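Local coordinates for 26S proteasome regulatory subunit RPN10 (Schizosaccharomyces pombe, PDB 2X5N), which protects ubiquitin chains against disassembly by deubiquitinating enzymes and so promotes protein degradation as a regulatory subunit of the 26S proteasome, at residues A[3-8]-A[106-111]; A[43-48]-A[100-105]. All blocks are in the same frame, centred on the assembly; numbering follows the deposited sequence. Where two conformers were deposited one is given.

Contact 1 (A[3-8]-A[106-111]). With SO4 (sulfate ion), chain B.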
ATOM      1  N   GLU A   3       7.600 -10.111   8.881  1.00  4.96           N
ATOM      2  CA  GLU A   3       6.267  -9.578   8.659  1.00  3.65           C
ATOM      3  C   GLU A   3       5.681 -10.038   7.318  1.00  3.89           C
ATOM      4  O   GLU A   3       6.401 -10.303   6.350  1.00  5.13           O
ATOM      5  CB  GLU A   3       6.254  -8.038   8.759  1.00  5.50           C
ATOM      6  CG  GLU A   3       7.092  -7.321   7.694  1.00  6.27           C
ATOM      7  CD  GLU A   3       7.146  -5.816   7.881  1.00  6.23           C
ATOM      8  OE1 GLU A   3       6.317  -5.261   8.625  1.00  6.93           O
ATOM      9  OE2 GLU A   3       8.015  -5.169   7.255  1.00  6.41           O
ATOM     10  N   ALA A   4       4.355 -10.110   7.296  1.00  3.93           N
ATOM     11  CA  ALA A   4       3.551 -10.307   6.100  1.00  3.74           C
ATOM     12  C   ALA A   4       2.977  -8.965   5.721  1.00  3.70           C
ATOM     13  O   ALA A   4       2.408  -8.264   6.574  1.00  5.12           O
ATOM     14  CB  ALA A   4       2.398 -11.251   6.411  1.00  5.21           C
ATOM     15  N   THR A   5       3.076  -8.608   4.450  1.00  3.39           N
ATOM     16  CA  THR A   5       2.660  -7.287   3.998  1.00  3.50           C
ATOM     17  C   THR A   5       1.672  -7.417   2.863  1.00  4.52           C
ATOM     18  O   THR A   5       1.961  -8.058   1.846  1.00  4.34           O
ATOM     19  CB  THR A   5       3.868  -6.468   3.488  1.00  4.63           C
ATOM     20  OG1 THR A   5       4.861  -6.359   4.513  1.00  4.39           O
ATOM     21  CG2 THR A   5       3.483  -5.067   3.063  1.00  5.56           C
ATOM     22  N   MET A   6       0.507  -6.798   3.033  1.00  3.26           N
ATOM     23  CA  MET A   6      -0.428  -6.647   1.929  1.00  3.42           C
ATOM     24  C   MET A   6      -0.185  -5.296   1.281  1.00  3.30           C
ATOM     25  O   MET A   6      -0.267  -4.263   1.956  1.00  4.00           O
ATOM     26  CB  MET A   6      -1.881  -6.740   2.388  1.00  5.46           C
ATOM     27  CG  MET A   6      -2.317  -8.126   2.867  1.00  8.58           C
ATOM     28  SD  MET A   6      -2.181  -9.418   1.634  1.00 10.68           S
ATOM     29  CE  MET A   6      -3.219  -8.861   0.383  1.00 12.38           C
ATOM     30  N   ILE A   7       0.128  -5.323  -0.011  1.00  3.23           N
ATOM     31  CA  ILE A   7       0.353  -4.129  -0.807  1.00  3.44           C
ATOM     32  C   ILE A   7      -0.926  -3.832  -1.594  1.00  3.33           C
ATOM     33  O   ILE A   7      -1.408  -4.668  -2.330  1.00  4.25           O
ATOM     34  CB  ILE A   7       1.586  -4.274  -1.747  1.00  4.11           C
ATOM     35  CG1 ILE A   7       2.851  -4.586  -0.918  1.00  4.24           C
ATOM     36  CG2 ILE A   7       1.742  -2.999  -2.520  1.00  5.35           C
ATOM     37  CD1 ILE A   7       4.067  -4.986  -1.701  1.00  5.75           C
ATOM     38  N   LEU A   8      -1.471  -2.640  -1.374  1.00  3.54           N
ATOM     39  CA  LEU A   8      -2.742  -2.223  -1.925  1.00  4.09           C
ATOM     40  C   LEU A   8      -2.500  -1.144  -2.965  1.00  4.78           C
ATOM     41  O   LEU A   8      -2.007  -0.048  -2.640  1.00  5.81           O
ATOM     42  CB  LEU A   8      -3.639  -1.644  -0.826  1.00  4.05           C
ATOM     43  CG  LEU A   8      -4.465  -2.654  -0.017  1.00  4.20           C
ATOM     44  CD1 LEU A   8      -3.604  -3.800   0.543  1.00  5.47           C
ATOM     45  CD2 LEU A   8      -5.194  -1.959   1.125  1.00  6.23           C
ATOM     46  N   ARG A 106       4.496 -10.556  11.808  1.00  4.94           N
ATOM     47  CA  ARG A 106       3.773  -9.332  12.074  1.00  4.80           C
ATOM     48  C   ARG A 106       2.916  -8.981  10.869  1.00  4.60           C
ATOM     49  O   ARG A 106       3.119  -9.513   9.779  1.00  5.29           O
ATOM     50  CB  ARG A 106       4.761  -8.199  12.346  1.00  5.12           C
ATOM     51  CG  ARG A 106       5.720  -8.447  13.521  1.00  6.42           C
ATOM     52  CD  ARG A 106       6.891  -7.497  13.432  1.00  9.90           C
ATOM     53  NE  ARG A 106       7.958  -7.720  14.415  1.00 10.06           N
ATOM     54  CZ  ARG A 106       7.968  -7.202  15.635  1.00 12.31           C
ATOM     55  NH1 ARG A 106       6.941  -6.475  16.059  1.00 15.43           N
ATOM     56  NH2 ARG A 106       8.994  -7.433  16.443  1.00 12.13           N
ATOM     57  N   GLN A 107       1.971  -8.071  11.061  1.00  4.88           N
ATOM     58  CA  GLN A 107       1.031  -7.717  10.008  1.00  5.18           C
ATOM     59  C   GLN A 107       1.210  -6.274   9.572  1.00  3.81           C
ATOM     60  O   GLN A 107       1.258  -5.363  10.401  1.00  5.75           O
ATOM     61  CB  GLN A 107      -0.394  -7.936  10.491  1.00  6.12           C
ATOM     62  CG  GLN A 107      -0.681  -9.381  10.951  1.00  6.02           C
ATOM     63  CD  GLN A 107      -2.119  -9.529  11.391  1.00  9.34           C
ATOM     64  OE1 GLN A 107      -3.006  -9.539  10.565  1.00 12.11           O
ATOM     65  NE2 GLN A 107      -2.354  -9.611  12.685  1.00 11.76           N
ATOM     66  N   ARG A 108       1.322  -6.080   8.249  1.00  3.89           N
ATOM     67  CA  ARG A 108       1.507  -4.737   7.708  1.00  3.13           C
ATOM     68  C   ARG A 108       0.704  -4.569   6.423  1.00  3.43           C
ATOM     69  O   ARG A 108       0.588  -5.492   5.616  1.00  4.14           O
ATOM     70  CB  ARG A 108       2.992  -4.457   7.427  1.00  4.97           C
ATOM     71  CG  ARG A 108       3.277  -3.059   6.816  1.00  5.13           C
ATOM     72  CD  ARG A 108       4.789  -2.786   6.652  1.00  4.92           C
ATOM     73  NE  ARG A 108       5.408  -2.670   7.964  1.00  5.68           N
ATOM     74  CZ  ARG A 108       5.377  -1.589   8.726  1.00  5.34           C
ATOM     75  NH1 ARG A 108       4.904  -0.442   8.271  1.00  6.91           N
ATOM     76  NH2 ARG A 108       5.839  -1.663   9.957  1.00  6.41           N
ATOM     77  N   ILE A 109       0.214  -3.353   6.226  1.00  3.42           N
ATOM     78  CA  ILE A 109      -0.398  -2.913   4.982  1.00  3.91           C
ATOM     79  C   ILE A 109       0.436  -1.774   4.415  1.00  3.15           C
ATOM     80  O   ILE A 109       0.801  -0.860   5.143  1.00  3.96           O
ATOM     81  CB  ILE A 109      -1.845  -2.405   5.233  1.00  4.33           C
ATOM     82  CG1 ILE A 109      -2.696  -3.580   5.713  1.00  5.14           C
ATOM     83  CG2 ILE A 109      -2.402  -1.742   3.970  1.00  6.04           C
ATOM     84  CD1 ILE A 109      -4.071  -3.172   6.183  1.00  8.64           C
ATOM     85  N   VAL A 110       0.733  -1.820   3.112  1.00  3.51           N
ATOM     86  CA  VAL A 110       1.306  -0.662   2.394  1.00  4.15           C
ATOM     87  C   VAL A 110       0.300  -0.286   1.315  1.00  3.29           C
ATOM     88  O   VAL A 110       0.043  -1.091   0.440  1.00  5.11           O
ATOM     89  CB  VAL A 110       2.687  -0.966   1.774  1.00  3.98           C
ATOM     90  CG1 VAL A 110       3.179   0.241   0.996  1.00  5.98           C
ATOM     91  CG2 VAL A 110       3.662  -1.305   2.878  1.00  6.38           C
ATOM     92  N   ALA A 111      -0.303   0.895   1.424  1.00  3.35           N
ATOM     93  CA  ALA A 111      -1.366   1.294   0.527  1.00  4.42           C
ATOM     94  C   ALA A 111      -1.019   2.565  -0.227  1.00  3.91           C
ATOM     95  O   ALA A 111      -0.547   3.544   0.366  1.00  6.01           O
ATOM     96  CB  ALA A 111      -2.665   1.526   1.306  1.00  3.96           C
TER
HETATM   97  S   SO4 B1194      11.427  -9.543  14.315  0.85  9.24           S
HETATM   98  O1  SO4 B1194      11.398  -8.539  15.378  0.92 13.73           O
HETATM   99  O2  SO4 B1194      12.548  -9.264  13.397  0.74  9.75           O
HETATM  100  O3  SO4 B1194      11.622 -10.837  14.953  0.80 11.17           O
HETATM  101  O4  SO4 B1194      10.156  -9.505  13.653  1.00  9.17           O
HETATM  102  O   HOH W   1       5.813  -4.445  11.196  1.00 11.58           O
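Glu3 CG stands between its backbone N and carbonyl carbon (chi1 64°), and Arg108 CG is anti to its own backbone N (chi1 179°). From there Glu3 runs out extended, while Arg108 bends at chi3 and brings NE to the carboxylate. Arg108 NE donates to Glu3 OE1 at 2.8 Å in a salt bridge. OE1 lies at the guanidinium edge, in its plane, and is met on its syn side, 28° out of the carboxylate plane. A water donates to OE1 and accepts from Arg108 NH2. The two strands run parallel. Five backbone bonds join them, from Ala4 N to Arg106 O (2.8 Å) through to Leu8 N to Val110 O (2.8 Å). On the face of Glu3, Thr5 CG2 meets Val110 CG2 at 3.8 Å. On the other face, Leu8 CD2 packs on Ile109 CG2 (4.0 Å), where Ile109 also meets Ala93 of helix 86-98. Arg106 leads away and holds a sulfate, probably from the crystallisation liquor. These are central strands of the VWA sheet. Glu3 OE2 also pairs with Lys39, and Arg108 NH1 with Asp139. An alanine in place of Arg108 would probably leave Glu3 OE1 without its NE partner, Asp139 without this salt bridge, and remove a side-chain link between three strands. The alternating acids and bases would be expected to keep both carboxylates ionised and to offset their charge at this end of the sheet.

Contact 2 (A[43-48]-A[100-105])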
ATOM      1  N   ASN A  43      13.920 -10.376   5.486  1.00  8.76           N
ATOM      2  CA  ASN A  43      13.871 -11.625   6.227  1.00  9.08           C
ATOM      3  C   ASN A  43      13.494 -12.698   5.223  1.00  8.38           C
ATOM      4  O   ASN A  43      12.604 -12.488   4.420  1.00  7.74           O
ATOM      5  CB  ASN A  43      12.838 -11.514   7.347  1.00  8.82           C
ATOM      6  CG  ASN A  43      12.825 -12.726   8.258  1.00  9.72           C
ATOM      7  OD1 ASN A  43      12.559 -13.844   7.825  1.00  9.79           O
ATOM      8  ND2 ASN A  43      13.112 -12.508   9.530  1.00 11.08           N
ATOM      9  N   PRO A  44      14.178 -13.849   5.244  1.00  8.80           N
ATOM     10  CA  PRO A  44      13.877 -14.962   4.339  1.00  9.61           C
ATOM     11  C   PRO A  44      12.493 -15.552   4.287  1.00  7.51           C
ATOM     12  O   PRO A  44      12.104 -16.260   3.369  1.00  7.51           O
ATOM     13  CB  PRO A  44      15.055 -15.926   4.493  1.00 14.62           C
ATOM     14  CG  PRO A  44      15.471 -15.696   5.907  1.00 14.85           C
ATOM     15  CD  PRO A  44      15.252 -14.213   6.185  1.00 10.62           C
ATOM     16  N   GLU A  45      11.777 -15.293   5.377  1.00  7.27           N
ATOM     17  CA  GLU A  45      10.412 -15.780   5.533  1.00  7.55           C
ATOM     18  C   GLU A  45       9.336 -14.727   5.298  1.00  7.02           C
ATOM     19  O   GLU A  45       8.149 -15.029   5.412  1.00  8.08           O
ATOM     20  CB  GLU A  45      10.262 -16.404   6.903  1.00  9.37           C
ATOM     21  CG  GLU A  45      11.014 -17.720   7.029  1.00 12.21           C
ATOM     22  CD  GLU A  45      10.563 -18.479   8.229  0.79 15.96           C
ATOM     23  OE1 GLU A  45      10.905 -18.032   9.322  1.00 19.44           O
ATOM     24  OE2 GLU A  45       9.853 -19.493   8.077  0.64 16.39           O
ATOM     25  N   ASN A  46       9.715 -13.496   4.980  1.00  5.44           N
ATOM     26  CA  ASN A  46       8.703 -12.474   4.715  1.00  5.37           C
ATOM     27  C   ASN A  46       7.944 -12.794   3.442  1.00  5.26           C
ATOM     28  O   ASN A  46       8.502 -13.334   2.479  1.00  6.75           O
ATOM     29  CB  ASN A  46       9.340 -11.099   4.594  1.00  5.65           C
ATOM     30  CG  ASN A  46       9.715 -10.511   5.931  1.00  6.06           C
ATOM     31  OD1 ASN A  46       9.462 -11.103   6.975  1.00  6.26           O
ATOM     32  ND2 ASN A  46      10.311  -9.328   5.913  1.00  5.86           N
ATOM     33  N   MET A  47       6.667 -12.444   3.446  0.78  4.96           N
ATOM     34  CA  MET A  47       5.786 -12.663   2.313  0.78  4.62           C
ATOM     35  C   MET A  47       5.023 -11.383   2.046  0.78  3.16           C
ATOM     36  O   MET A  47       4.746 -10.620   2.960  0.78  3.67           O
ATOM     37  CB  MET A  47       4.747 -13.728   2.660  0.78  7.91           C
ATOM     38  CG  MET A  47       5.346 -15.007   3.146  0.78 10.94           C
ATOM     39  SD  MET A  47       5.756 -16.023   1.742  0.78 13.47           S
ATOM     40  CE  MET A  47       4.251 -16.985   1.603  0.78 38.87           C
ATOM     41  N   CYS A  48       4.630 -11.190   0.797  1.00  5.03           N
ATOM     42  CA  CYS A  48       3.789 -10.091   0.354  1.00  4.43           C
ATOM     43  C   CYS A  48       2.602 -10.551  -0.448  1.00  3.97           C
ATOM     44  O   CYS A  48       2.752 -11.469  -1.252  1.00  4.95           O
ATOM     45  CB  CYS A  48       4.508  -8.950  -0.368  1.00  7.12           C
ATOM     46  SG  CYS A  48       5.919  -8.262   0.418  1.00  6.23           S
ATOM     47  N   ARG A 100      -2.669 -15.610   6.760  1.00  8.31           N
ATOM     48  CA  ARG A 100      -1.247 -15.895   6.588  1.00  6.97           C
ATOM     49  C   ARG A 100      -0.922 -17.226   7.238  1.00  7.11           C
ATOM     50  O   ARG A 100      -1.369 -17.516   8.348  1.00  7.30           O
ATOM     51  CB  ARG A 100      -0.386 -14.761   7.159  1.00  6.20           C
ATOM     52  CG  ARG A 100      -0.286 -14.696   8.674  1.00  5.47           C
ATOM     53  CD  ARG A 100       0.256 -13.325   9.102  1.00  6.53           C
ATOM     54  NE  ARG A 100       0.447 -13.244  10.547  1.00  6.48           N
ATOM     55  CZ  ARG A 100      -0.536 -13.123  11.426  1.00  7.25           C
ATOM     56  NH1 ARG A 100      -1.790 -13.005  11.007  1.00  7.55           N
ATOM     57  NH2 ARG A 100      -0.264 -13.100  12.722  1.00  8.31           N
ATOM     58  N   GLU A 101      -0.151 -18.053   6.553  0.52  6.43           N
ATOM     59  CA  GLU A 101       0.148 -19.364   7.084  0.52  6.35           C
ATOM     60  C   GLU A 101       1.064 -19.246   8.296  0.52  5.37           C
ATOM     61  O   GLU A 101       0.794 -19.848   9.335  0.52  6.95           O
ATOM     62  CB  GLU A 101       0.782 -20.240   6.010  0.52  8.70           C
ATOM     63  CG  GLU A 101       1.382 -21.525   6.528  0.52 18.00           C
ATOM     64  CD  GLU A 101       0.391 -22.387   7.268  0.52 22.96           C
ATOM     65  OE1 GLU A 101       0.772 -22.946   8.325  0.52 23.12           O
ATOM     66  OE2 GLU A 101      -0.761 -22.511   6.796  0.52 25.18           O
ATOM     67  N   ASN A 102       2.126 -18.450   8.170  1.00  6.87           N
ATOM     68  CA  ASN A 102       3.089 -18.277   9.258  1.00  7.06           C
ATOM     69  C   ASN A 102       2.641 -17.138  10.159  1.00  5.82           C
ATOM     70  O   ASN A 102       2.876 -15.956   9.860  1.00  6.45           O
ATOM     71  CB  ASN A 102       4.483 -18.017   8.679  1.00  7.49           C
ATOM     72  CG  ASN A 102       5.529 -17.792   9.748  1.00  8.27           C
ATOM     73  OD1 ASN A 102       5.240 -17.869  10.942  1.00  7.90           O
ATOM     74  ND2 ASN A 102       6.752 -17.484   9.328  1.00 10.63           N
ATOM     75  N   LYS A 103       1.970 -17.487  11.249  1.00  5.36           N
ATOM     76  CA  LYS A 103       1.370 -16.471  12.088  1.00  6.41           C
ATOM     77  C   LYS A 103       2.347 -15.780  13.024  1.00  5.96           C
ATOM     78  O   LYS A 103       1.983 -14.832  13.712  1.00  6.56           O
ATOM     79  CB  LYS A 103       0.146 -17.042  12.788  1.00  8.62           C
ATOM     80  CG  LYS A 103      -0.964 -17.236  11.739  1.00 14.31           C
ATOM     81  CD  LYS A 103      -2.235 -17.823  12.266  1.00 16.89           C
ATOM     82  CE  LYS A 103      -3.288 -17.914  11.151  1.00 13.33           C
ATOM     83  NZ  LYS A 103      -2.873 -18.923  10.195  1.00 15.91           N
ATOM     84  N   ILE A 104       3.607 -16.211  13.025  1.00  5.30           N
ATOM     85  CA  ILE A 104       4.639 -15.451  13.727  1.00  5.88           C
ATOM     86  C   ILE A 104       4.882 -14.122  13.019  1.00  4.95           C
ATOM     87  O   ILE A 104       5.286 -13.153  13.646  1.00  6.69           O
ATOM     88  CB  ILE A 104       5.990 -16.202  13.875  1.00  5.12           C
ATOM     89  CG1 ILE A 104       5.777 -17.623  14.411  1.00  6.16           C
ATOM     90  CG2 ILE A 104       6.917 -15.414  14.804  1.00  6.64           C
ATOM     91  CD1 ILE A 104       7.055 -18.391  14.661  1.00  8.76           C
ATOM     92  N   GLN A 105       4.623 -14.075  11.720  1.00  5.43           N
ATOM     93  CA  GLN A 105       4.759 -12.810  11.006  1.00  5.31           C
ATOM     94  C   GLN A 105       3.884 -11.713  11.598  1.00  5.04           C
ATOM     95  O   GLN A 105       2.697 -11.900  11.807  1.00  5.35           O
ATOM     96  CB  GLN A 105       4.352 -13.009   9.542  1.00  4.72           C
ATOM     97  CG  GLN A 105       5.335 -13.753   8.657  1.00  6.72           C
ATOM     98  CD  GLN A 105       4.739 -13.984   7.304  1.00  6.26           C
ATOM     99  OE1 GLN A 105       3.670 -14.586   7.174  1.00  9.13           O
ATOM    100  NE2 GLN A 105       5.335 -13.379   6.307  1.00  9.30           N
TER
HETATM  101  O   HOH W   2       9.008 -17.925  11.304  1.00 12.15           O
HETATM  102  O   HOH W   3       6.897 -17.431   6.228  1.00 14.01           O
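Gln105 reaches across to the backbone of Glu45 and Met47 with its amide nitrogen. Gln105 NE2 lies 3.3 Å from Met47 N, but both are donors. Glu45 O is near as well, at a poor angle for a bond. In one of two conformers, Met47 CG comes 3.6 Å from NE2. NE2 finds a weak hydrogen bond outside the pair, to Glu3 O.

Beside it, Glu45 and Asn102 are joined through water; their side chains cross at about a right angle. Glu45 OE2 and Asn102 ND2 are 3.9 Å apart, and their flat groups are turned by 42°. One water donates to Glu45 OE1 and accepts from Asn102 ND2. A second joins the same ND2 to Glu45 O, 2.8 Å from that oxygen. Two waters thus use one amide nitrogen to bridge the loops.

Turns set both partners. Asn43 to Asn46 and Asn102 to Gln105 are type I turns. Each begins with an Asx turn: Asn43 OD1 accepts from Glu45 N, and Asn102 OD1 from Ile104 N, with that donor 40° above the carbonyl plane. Asn102 CG is anti to the backbone N (chi1 179°). ND2 is the atom of this side chain nearest Glu45. Arg100 NE donates to Gln105 O at 2.9 Å, tilted from the guanidinium plane.

Asn46 turns its amide inward, where OD1 takes Glu3 N and ND2 gives to Val1 O and Lys39 O. The contact therefore joins the turn between helix 24-42 and strand 47-52 to the loop from helix 86-98 into strand 106-113, with the start of strand 3-9 between them.

How the contacts relate
From the N terminus the chain enters the sheet at once as strand 3-9. Helix 24-42 follows, and then the turn at 43-48 leads into strand 47-52, the neighbour of 3-9 on one side. Strand 60-63 and helices 68-75 and 86-98 come next. The loop at 100-105 then returns to that turn, and contact 2 closes a span of about fifty residues. One step later strand 106-113 pairs with the other side of 3-9, and contact 1 closes the larger span that encloses the first. The two do not cross. Strand 3-9 is their common ground: strand 47-52 hydrogen-bonds to one edge of it, at Met47 and Thr5, and strand 106-113 to the other.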